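Local atomic coordinates of O-phospho-L-seryl-tRNA:Cys-tRNA synthase (Methanocaldococcus jannaschii DSM 2661, PDB entry 5X6B), a protein that converts phosphoseryl-tRNA into cysteinyl-tRNA, most likely by pyridoxal-phosphate chemistry on a cofactor bound covalently through a lysine. Residues 167-170 / 171-175; 336-339 / 340-344. All coordinates share one frame; numbering follows the deposited sequence.

How the interactions relate
Interaction 1 (167-175) closes well before interaction 2 (336-344) opens along the chain, yet their centres lie only 11 Å apart on the same side of the chain's centre. The first is the turn between strand 160-166, at one margin of the seven-stranded mixed sheet, and the short strand 174-175. The second leads off strand 337-338, at a margin of the three-stranded antiparallel sheet. They meet directly: Pro171 O and Gly340 N are 2.8 Å apart, a probable hydrogen bond, and Pro171 CB packs on Leu339 CD2 at 3.8 Å. A surface loop and a partly buried turn, each next to a different sheet, thereby meet, their nearest atoms about 43 and 45 Å from the bound nucleic acid.

Interaction 1 of 2, residues 167-170 / 171-175; sequences EEEY and PTYKI
Glu168 and Lys174 form an antiparallel hydrogen-bonded pair with their CA atoms 5.4 Å apart, and the chain reverses through the residues between them. Lys174 O takes Glu167 N at 2.6 Å and, more weakly, the amide of Glu168, while Tyr173 N donates to Glu169 O at 2.5 Å, closing the loop. At the tip a cis peptide joins Tyr170 to Pro171 and brings the proline back over the phenol: Pro171 CB stands 3.5 Å from the centroid of the Tyr170 ring and only 4° off its normal, a CH-pi contact over the middle of one face. With CG of Tyr170 opposite its own amide nitrogen (chi1 -172°), the ring is carried to the side where the proline lies. A second CH-pi contact follows, Tyr170 CA sitting 4.0 Å from the centroid of Tyr173, whose hydroxyl reaches the edge of the Tyr170 ring in plane. Tyr173 is further fixed by stacking on Tyr206 and by an edge-to-face meeting with Tyr166, and the Tyr170 hydroxyl is hydrogen-bonded to Glu352. On the strand flank Thr172 OG1 gives a weak hydrogen bond of 3.0 Å to Glu168 OE1, the two side chains crossing nearly at right angles. Glu167 and Lys174 instead run side by side as extended chains, ending in a long salt bridge, OE1 of Glu167 to NZ of Lys174, at 3.8 Å. The backbone angles of Tyr170 and Pro171 around the cis bond identify a type VI turn at residues 169-172, here set in the tip of a small beta-hairpin beyond the edge strand 160-166 of the large mixed sheet.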
ATOM      1  N   GLU B 167      -4.883 -32.082 -21.926  1.00 74.16           N
ATOM      2  CA  GLU B 167      -5.991 -32.885 -22.423  1.00 60.88           C
ATOM      3  C   GLU B 167      -6.129 -32.605 -23.914  1.00 60.23           C
ATOM      4  O   GLU B 167      -6.664 -33.406 -24.674  1.00 67.12           O
ATOM      5  CB  GLU B 167      -7.274 -32.540 -21.668  1.00 62.76           C
ATOM      6  CG  GLU B 167      -8.485 -33.379 -22.010  1.00 71.27           C
ATOM      7  CD  GLU B 167      -9.631 -33.134 -21.043  1.00 85.46           C
ATOM      8  OE1 GLU B 167      -9.393 -32.498 -19.994  1.00 83.49           O
ATOM      9  OE2 GLU B 167     -10.767 -33.569 -21.331  1.00 89.56           O
ATOM     10  N   GLU B 168      -5.631 -31.437 -24.305  1.00 74.81           N
ATOM     11  CA  GLU B 168      -5.524 -31.013 -25.694  1.00 64.49           C
ATOM     12  C   GLU B 168      -4.647 -29.781 -25.741  1.00 67.99           C
ATOM     13  O   GLU B 168      -4.816 -28.878 -24.927  1.00 64.54           O
ATOM     14  CB  GLU B 168      -6.885 -30.691 -26.302  1.00 57.88           C
ATOM     15  CG  GLU B 168      -6.776 -30.036 -27.674  1.00 69.80           C
ATOM     16  CD  GLU B 168      -8.111 -29.577 -28.218  1.00 67.45           C
ATOM     17  OE1 GLU B 168      -9.093 -29.555 -27.447  1.00 75.01           O
ATOM     18  OE2 GLU B 168      -8.180 -29.244 -29.419  1.00 68.93           O
ATOM     19  N   GLU B 169      -3.708 -29.735 -26.677  1.00 70.25           N
ATOM     20  CA  GLU B 169      -2.879 -28.549 -26.817  1.00 69.86           C
ATOM     21  C   GLU B 169      -3.611 -27.533 -27.690  1.00 73.36           C
ATOM     22  O   GLU B 169      -4.642 -27.002 -27.277  1.00 75.47           O
ATOM     23  CB  GLU B 169      -1.505 -28.905 -27.380  1.00 68.52           C
ATOM     24  CG  GLU B 169      -0.799 -29.996 -26.576  1.00 82.34           C
ATOM     25  CD  GLU B 169       0.713 -29.841 -26.552  1.00103.66           C
ATOM     26  OE1 GLU B 169       1.201 -28.739 -26.884  1.00110.84           O
ATOM     27  OE2 GLU B 169       1.415 -30.823 -26.217  1.00 79.80           O
ATOM     28  N   TYR B 170      -3.105 -27.263 -28.890  1.00 71.99           N
ATOM     29  CA  TYR B 170      -3.740 -26.265 -29.754  1.00 66.85           C
ATOM     30  C   TYR B 170      -5.183 -26.648 -30.094  1.00 69.70           C
ATOM     31  O   TYR B 170      -5.466 -27.808 -30.399  1.00 72.09           O
ATOM     32  CB  TYR B 170      -2.937 -26.070 -31.042  1.00 70.28           C
ATOM     33  CG  TYR B 170      -3.440 -24.926 -31.893  1.00 70.27           C
ATOM     34  CD1 TYR B 170      -3.020 -23.624 -31.657  1.00 83.44           C
ATOM     35  CD2 TYR B 170      -4.350 -25.144 -32.919  1.00 78.07           C
ATOM     36  CE1 TYR B 170      -3.484 -22.572 -32.424  1.00 75.78           C
ATOM     37  CE2 TYR B 170      -4.819 -24.097 -33.693  1.00 78.61           C
ATOM     38  CZ  TYR B 170      -4.382 -22.813 -33.441  1.00 83.23           C
ATOM     39  OH  TYR B 170      -4.845 -21.769 -34.209  1.00 73.66           O
ATOM     40  N   PRO B 171      -6.105 -25.671 -30.033  1.00 74.62           N
ATOM     41  CA  PRO B 171      -5.854 -24.288 -29.618  1.00 68.89           C
ATOM     42  C   PRO B 171      -6.307 -23.986 -28.191  1.00 60.37           C
ATOM     43  O   PRO B 171      -6.033 -22.900 -27.681  1.00 68.63           O
ATOM     44  CB  PRO B 171      -6.681 -23.488 -30.619  1.00 64.67           C
ATOM     45  CG  PRO B 171      -7.892 -24.363 -30.826  1.00 60.82           C
ATOM     46  CD  PRO B 171      -7.437 -25.806 -30.650  1.00 61.41           C
ATOM     47  N   THR B 172      -6.995 -24.929 -27.558  1.00 57.10           N
ATOM     48  CA  THR B 172      -7.520 -24.712 -26.217  1.00 54.03           C
ATOM     49  C   THR B 172      -6.451 -24.789 -25.123  1.00 61.65           C
ATOM     50  O   THR B 172      -6.545 -24.093 -24.111  1.00 58.26           O
ATOM     51  CB  THR B 172      -8.636 -25.718 -25.890  1.00 55.69           C
ATOM     52  OG1 THR B 172      -8.182 -27.048 -26.170  1.00 60.92           O
ATOM     53  CG2 THR B 172      -9.877 -25.415 -26.720  1.00 37.46           C
ATOM     54  N   TYR B 173      -5.441 -25.629 -25.330  1.00 62.79           N
ATOM     55  CA  TYR B 173      -4.385 -25.846 -24.340  1.00 51.08           C
ATOM     56  C   TYR B 173      -4.958 -26.162 -22.959  1.00 58.45           C
ATOM     57  O   TYR B 173      -4.536 -25.592 -21.952  1.00 53.78           O
ATOM     58  CB  TYR B 173      -3.458 -24.633 -24.281  1.00 53.30           C
ATOM     59  CG  TYR B 173      -2.656 -24.462 -25.549  1.00 62.10           C
ATOM     60  CD1 TYR B 173      -1.481 -25.174 -25.746  1.00 66.47           C
ATOM     61  CD2 TYR B 173      -3.081 -23.609 -26.559  1.00 61.01           C
ATOM     62  CE1 TYR B 173      -0.743 -25.036 -26.903  1.00 76.76           C
ATOM     63  CE2 TYR B 173      -2.347 -23.464 -27.726  1.00 72.32           C
ATOM     64  CZ  TYR B 173      -1.176 -24.184 -27.890  1.00 64.48           C
ATOM     65  OH  TYR B 173      -0.434 -24.052 -29.041  1.00 77.22           O
ATOM     66  N   LYS B 174      -5.925 -27.076 -22.930  1.00 55.45           N
ATOM     67  CA  LYS B 174      -6.571 -27.494 -21.692  1.00 58.02           C
ATOM     68  C   LYS B 174      -5.789 -28.595 -20.975  1.00 66.98           C
ATOM     69  O   LYS B 174      -5.360 -29.566 -21.589  1.00 70.78           O
ATOM     70  CB  LYS B 174      -7.997 -27.978 -21.971  1.00 55.53           C
ATOM     71  CG  LYS B 174      -8.706 -28.501 -20.733  1.00 50.28           C
ATOM     72  CD  LYS B 174     -10.098 -29.018 -21.039  1.00 45.15           C
ATOM     73  CE  LYS B 174     -10.780 -29.454 -19.751  1.00 43.25           C
ATOM     74  NZ  LYS B 174     -12.171 -29.911 -19.976  1.00 58.08           N
ATOM     75  N   ILE B 175      -5.626 -28.436 -19.665  1.00 70.86           N
ATOM     76  CA  ILE B 175      -4.898 -29.395 -18.843  1.00 62.16           C
ATOM     77  C   ILE B 175      -5.696 -30.674 -18.580  1.00 74.77           C
ATOM     78  O   ILE B 175      -6.881 -30.622 -18.245  1.00 67.20           O
ATOM     79  CB  ILE B 175      -4.502 -28.768 -17.484  1.00 61.60           C
ATOM     80  CG1 ILE B 175      -3.554 -27.588 -17.699  1.00 58.10           C
ATOM     81  CG2 ILE B 175      -3.871 -29.799 -16.563  1.00 70.24           C
ATOM     82  CD1 ILE B 175      -2.305 -27.944 -18.469  1.00 69.57           C
TER

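Interaction 2 of 2, residues 336-339 / 340-344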
ATOM      1  N   PHE B 336      -9.699 -12.180 -35.463  1.00 69.36           N
ATOM      2  CA  PHE B 336      -8.976 -12.584 -34.266  1.00 64.37           C
ATOM      3  C   PHE B 336      -9.522 -13.923 -33.793  1.00 69.34           C
ATOM      4  O   PHE B 336     -10.725 -14.069 -33.610  1.00 69.22           O
ATOM      5  CB  PHE B 336      -9.093 -11.541 -33.146  1.00 49.64           C
ATOM      6  CG  PHE B 336      -8.272 -10.295 -33.370  1.00 57.94           C
ATOM      7  CD1 PHE B 336      -7.677 -10.036 -34.596  1.00 65.37           C
ATOM      8  CD2 PHE B 336      -8.071  -9.392 -32.334  1.00 62.16           C
ATOM      9  CE1 PHE B 336      -6.921  -8.892 -34.793  1.00 60.23           C
ATOM     10  CE2 PHE B 336      -7.311  -8.248 -32.522  1.00 55.34           C
ATOM     11  CZ  PHE B 336      -6.737  -7.999 -33.754  1.00 67.34           C
ATOM     12  N   LYS B 337      -8.647 -14.905 -33.606  1.00 65.41           N
ATOM     13  CA  LYS B 337      -9.088 -16.202 -33.113  1.00 55.26           C
ATOM     14  C   LYS B 337      -8.780 -16.339 -31.631  1.00 64.43           C
ATOM     15  O   LYS B 337      -7.616 -16.311 -31.228  1.00 56.72           O
ATOM     16  CB  LYS B 337      -8.428 -17.338 -33.896  1.00 67.60           C
ATOM     17  CG  LYS B 337      -8.817 -18.734 -33.411  1.00 63.20           C
ATOM     18  CD  LYS B 337      -8.171 -19.820 -34.266  1.00 79.52           C
ATOM     19  CE  LYS B 337      -8.603 -21.216 -33.831  1.00 84.43           C
ATOM     20  NZ  LYS B 337     -10.081 -21.392 -33.906  1.00 88.99           N
ATOM     21  N   GLN B 338      -9.823 -16.472 -30.818  1.00 52.60           N
ATOM     22  CA  GLN B 338      -9.623 -16.692 -29.395  1.00 56.08           C
ATOM     23  C   GLN B 338      -8.928 -18.028 -29.173  1.00 61.93           C
ATOM     24  O   GLN B 338      -9.370 -19.060 -29.676  1.00 70.99           O
ATOM     25  CB  GLN B 338     -10.945 -16.671 -28.629  1.00 55.72           C
ATOM     26  CG  GLN B 338     -10.756 -16.956 -27.146  1.00 54.15           C
ATOM     27  CD  GLN B 338     -11.950 -17.633 -26.510  1.00 62.06           C
ATOM     28  OE1 GLN B 338     -13.099 -17.332 -26.831  1.00 66.92           O
ATOM     29  NE2 GLN B 338     -11.682 -18.573 -25.611  1.00 65.60           N
ATOM     30  N   LEU B 339      -7.833 -18.004 -28.425  1.00 62.96           N
ATOM     31  CA  LEU B 339      -7.167 -19.235 -28.042  1.00 53.29           C
ATOM     32  C   LEU B 339      -7.696 -19.669 -26.690  1.00 56.82           C
ATOM     33  O   LEU B 339      -8.373 -18.903 -26.006  1.00 56.70           O
ATOM     34  CB  LEU B 339      -5.650 -19.050 -28.005  1.00 60.21           C
ATOM     35  CG  LEU B 339      -5.037 -18.765 -29.377  1.00 64.86           C
ATOM     36  CD1 LEU B 339      -3.529 -18.593 -29.284  1.00 61.92           C
ATOM     37  CD2 LEU B 339      -5.411 -19.869 -30.357  1.00 58.69           C
ATOM     38  N   GLY B 340      -7.402 -20.906 -26.311  1.00 56.73           N
ATOM     39  CA  GLY B 340      -7.838 -21.408 -25.027  1.00 44.31           C
ATOM     40  C   GLY B 340      -9.251 -21.947 -25.073  1.00 51.95           C
ATOM     41  O   GLY B 340      -9.894 -21.971 -26.124  1.00 49.36           O
ATOM     42  N   ILE B 341      -9.728 -22.386 -23.916  1.00 46.37           N
ATOM     43  CA  ILE B 341     -11.079 -22.903 -23.768  1.00 49.31           C
ATOM     44  C   ILE B 341     -12.159 -21.885 -24.155  1.00 60.36           C
ATOM     45  O   ILE B 341     -12.158 -20.750 -23.674  1.00 57.12           O
ATOM     46  CB  ILE B 341     -11.312 -23.363 -22.311  1.00 55.12           C
ATOM     47  CG1 ILE B 341     -10.386 -24.537 -21.978  1.00 55.11           C
ATOM     48  CG2 ILE B 341     -12.776 -23.712 -22.074  1.00 52.01           C
ATOM     49  CD1 ILE B 341     -10.504 -25.049 -20.550  1.00 50.04           C
ATOM     50  N   LYS B 342     -13.072 -22.300 -25.034  1.00 67.85           N
ATOM     51  CA  LYS B 342     -14.258 -21.510 -25.369  1.00 50.41           C
ATOM     52  C   LYS B 342     -15.509 -22.117 -24.735  1.00 54.86           C
ATOM     53  O   LYS B 342     -15.681 -23.334 -24.744  1.00 63.32           O
ATOM     54  CB  LYS B 342     -14.450 -21.419 -26.882  1.00 52.01           C
ATOM     55  CG  LYS B 342     -13.406 -20.609 -27.616  1.00 58.33           C
ATOM     56  CD  LYS B 342     -13.709 -20.567 -29.109  1.00 74.00           C
ATOM     57  CE  LYS B 342     -12.655 -19.776 -29.872  1.00 73.52           C
ATOM     58  NZ  LYS B 342     -12.803 -19.918 -31.348  1.00 88.56           N
ATOM     59  N   PRO B 343     -16.391 -21.271 -24.183  1.00 65.89           N
ATOM     60  CA  PRO B 343     -16.249 -19.816 -24.081  1.00 61.79           C
ATOM     61  C   PRO B 343     -15.421 -19.403 -22.867  1.00 62.79           C
ATOM     62  O   PRO B 343     -15.211 -20.220 -21.970  1.00 63.39           O
ATOM     63  CB  PRO B 343     -17.691 -19.345 -23.937  1.00 61.19           C
ATOM     64  CG  PRO B 343     -18.345 -20.455 -23.187  1.00 62.87           C
ATOM     65  CD  PRO B 343     -17.701 -21.725 -23.682  1.00 71.72           C
ATOM     66  N   LYS B 344     -14.971 -18.152 -22.840  1.00 65.91           N
ATOM     67  CA  LYS B 344     -14.145 -17.660 -21.744  1.00 47.63           C
ATOM     68  C   LYS B 344     -14.859 -17.751 -20.404  1.00 53.46           C
ATOM     69  O   LYS B 344     -15.988 -17.288 -20.259  1.00 56.34           O
ATOM     70  CB  LYS B 344     -13.719 -16.215 -21.998  1.00 47.09           C
ATOM     71  CG  LYS B 344     -12.716 -16.033 -23.126  1.00 49.24           C
ATOM     72  CD  LYS B 344     -11.456 -16.856 -22.908  1.00 59.49           C
ATOM     73  CE  LYS B 344     -10.746 -16.506 -21.609  1.00 61.31           C
ATOM     74  NZ  LYS B 344      -9.452 -17.245 -21.484  1.00 59.75           N
TER
HETATM   75  O   HOH W   1     -15.636 -16.768 -25.201  1.00 60.20           O
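Gln338 NE2 is held by two backbone carbonyls, Ile341 O at 3.0 Å and Leu339 O at 3.3 Å, both weak hydrogen bonds. The other end of the same amide is used as well: a water donates to Gln338 OE1 at 3.1 Å and accepts from Lys344 N at 2.8 Å, so the side chain bridges the turn at both of its polar atoms. Aliphatic lysine carbons cover the two faces of the amide. Lys342 CG lies 3.3 Å from Gln338 NE2 on one face, and Lys344 CD comes to 3.2 Å from that nitrogen on the opposite one. Gln338 reaches this slot because its CG is trans to the main-chain nitrogen (chi1 178°) and the chain runs on extended, sliding past Lys342 in the reverse direction. The setting is the turn that leaves strand 337-338, an edge of the three-stranded antiparallel sheet, with helix 317-331 packing alongside through Val328 and Arg325. Gly340 makes the bend with a positive phi of 84°, and a cis peptide precedes Pro343. Replacing Gln338 by an alanine would probably leave the Ile341 carbonyl and the bridging water without their side-chain partner and open a gap between the two lysine chains. Farther out, the Lys342 and Lys337 NZ atoms stand 4.0 Å apart, a like-charge approach that a long, weak ion pair from Lys342 to Glu332 may ease. Lys344, bent at its middle torsions, turns its own ammonium to Leu348 O.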